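Local atomic coordinates of GGDEF and EAL domain-containing protein (Vibrio cholerae O1 str. 2010EL-1786, PDB entry 6PWJ), a protein that combines a GGDEF and an EAL domain and probably takes part in bacterial signalling through cyclic di-GMP. Residues Thr214-Val219 with Pro268-Ile273. Sequence-based numbering, arbitrary orientation.
With MG (magnesium ion), chain C.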
# COMPACT_ATOMS: atom_id res chain seq x y z
N THR A 214 -6.43 10.93 -21.72
CA THR A 214 -5.49 10.03 -21.07
C THR A 214 -4.33 10.82 -20.48
O THR A 214 -3.50 11.37 -21.22
CB THR A 214 -4.99 8.99 -22.06
OG1 THR A 214 -6.09 8.20 -22.53
CG2 THR A 214 -3.96 8.07 -21.40
N PHE A 215 -4.26 10.89 -19.15
CA PHE A 215 -3.11 11.49 -18.50
C PHE A 215 -1.88 10.60 -18.63
O PHE A 215 -0.81 11.05 -19.04
CB PHE A 215 -3.43 11.77 -17.03
CG PHE A 215 -2.31 12.41 -16.27
CD1 PHE A 215 -2.09 13.78 -16.35
CD2 PHE A 215 -1.47 11.65 -15.46
CE1 PHE A 215 -1.06 14.37 -15.64
CE2 PHE A 215 -0.44 12.24 -14.76
CZ PHE A 215 -0.23 13.60 -14.85
N HIS A 216 -2.03 9.32 -18.28
CA HIS A 216 -1.01 8.31 -18.55
C HIS A 216 -1.67 6.94 -18.46
O HIS A 216 -2.88 6.83 -18.22
CB HIS A 216 0.18 8.44 -17.59
CG HIS A 216 -0.13 8.14 -16.15
ND1 HIS A 216 0.41 8.85 -15.11
CD2 HIS A 216 -0.90 7.18 -15.59
CE1 HIS A 216 -0.03 8.36 -13.96
NE2 HIS A 216 -0.83 7.34 -14.23
N ARG A 217 -0.87 5.90 -18.67
CA ARG A 217 -1.33 4.52 -18.53
C ARG A 217 -0.35 3.78 -17.63
O ARG A 217 0.84 3.67 -17.96
CB ARG A 217 -1.44 3.83 -19.89
CG ARG A 217 -2.34 4.54 -20.89
CD ARG A 217 -2.43 3.76 -22.19
NE ARG A 217 -2.76 4.61 -23.32
CZ ARG A 217 -3.98 4.78 -23.81
NH1 ARG A 217 -5.01 4.14 -23.26
NH2 ARG A 217 -4.18 5.58 -24.85
N GLU A 218 -0.84 3.28 -16.50
CA GLU A 218 0.01 2.55 -15.57
C GLU A 218 0.30 1.16 -16.10
O GLU A 218 -0.61 0.47 -16.58
CB GLU A 218 -0.66 2.47 -14.19
CG GLU A 218 0.23 1.88 -13.11
CD GLU A 218 -0.33 2.09 -11.72
OE1 GLU A 218 -1.41 2.70 -11.60
OE2 GLU A 218 0.30 1.63 -10.75
N VAL A 219 1.56 0.75 -16.04
CA VAL A 219 1.99 -0.53 -16.57
C VAL A 219 1.76 -1.61 -15.52
O VAL A 219 2.09 -1.43 -14.34
CB VAL A 219 3.46 -0.48 -17.01
CG1 VAL A 219 3.90 -1.83 -17.55
CG2 VAL A 219 3.67 0.62 -18.04
N PRO A 268 1.79 9.00 -22.26
CA PRO A 268 2.84 8.65 -21.30
C PRO A 268 2.49 7.37 -20.55
O PRO A 268 1.32 7.08 -20.29
CB PRO A 268 2.88 9.86 -20.35
CG PRO A 268 2.23 10.97 -21.12
CD PRO A 268 1.19 10.32 -21.97
N LEU A 269 3.52 6.61 -20.21
CA LEU A 269 3.37 5.34 -19.52
C LEU A 269 3.92 5.46 -18.10
O LEU A 269 5.06 5.90 -17.90
CB LEU A 269 4.08 4.22 -20.27
CG LEU A 269 3.58 3.97 -21.69
CD1 LEU A 269 4.30 2.79 -22.33
CD2 LEU A 269 2.07 3.74 -21.69
N ALA A 270 3.11 5.07 -17.12
CA ALA A 270 3.49 5.13 -15.72
C ALA A 270 4.08 3.78 -15.30
O ALA A 270 3.43 2.74 -15.45
CB ALA A 270 2.30 5.49 -14.84
N ILE A 271 5.30 3.81 -14.77
CA ILE A 271 6.00 2.62 -14.32
C ILE A 271 6.17 2.70 -12.81
O ILE A 271 6.69 3.69 -12.29
CB ILE A 271 7.37 2.47 -15.01
CG1 ILE A 271 7.20 2.49 -16.53
CG2 ILE A 271 8.05 1.18 -14.57
CD1 ILE A 271 8.51 2.50 -17.29
N ASN A 272 5.71 1.67 -12.10
CA ASN A 272 5.88 1.61 -10.66
C ASN A 272 7.31 1.21 -10.33
O ASN A 272 7.79 0.16 -10.78
CB ASN A 272 4.89 0.61 -10.05
CG ASN A 272 3.45 1.06 -10.18
OD1 ASN A 272 3.01 1.98 -9.49
ND2 ASN A 272 2.71 0.40 -11.05
N ILE A 273 8.00 2.04 -9.56
CA ILE A 273 9.38 1.80 -9.16
C ILE A 273 9.39 1.34 -7.72
O ILE A 273 8.84 2.00 -6.83
CB ILE A 273 10.24 3.06 -9.35
CG1 ILE A 273 10.21 3.52 -10.81
CG2 ILE A 273 11.67 2.80 -8.89
CD1 ILE A 273 10.76 2.50 -11.78
MG MG C . 1.03 2.33 -9.05
O HOH W 1 -0.76 2.94 -8.24
O HOH W 2 0.21 0.88 -7.89
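Glu-218 and Asn-272 meet at a magnesium ion where two parallel strands of the EAL-domain barrel run side by side, illustrating how a TIM-like β/α barrel builds a metal site from adjacent strands. Glu-218 probably corresponds to the glutamate of the EAL signature, here followed by Val-219.

The backbone ladder sets the register. Arg-217 straddles Leu-269 of the neighbouring strand, its N donating to Pro-268 O (3.0 Å) and its O accepting from Ala-270 N (2.8 Å); Val-219 N then closes on Ala-270 O at 2.8 Å.

Apolar contacts flank the ladder. The methyl CB of Ala-270 sits over the centre of one face of the His-216 ring, a CH-pi contact, while His-302 hydrogen-bonds ND1 of that ring. On the other face of the sheet, Leu-269 CD2 packs against Arg-217 CB; the guanidinium beyond pairs with Asp-267.

At the metal, Glu-218 OE2 (2.0 Å) and Asn-272 OD1 (2.1 Å) join Glu-304, Asp-334 and two waters. With CG anti to its backbone N (chi1 -173°), Glu-218 extends to meet Asn-272 nearly at right angles. Asn-272 ND2 donates within its own amide plane to the anti lone pair of Glu-218 OE2, at 2.7 Å.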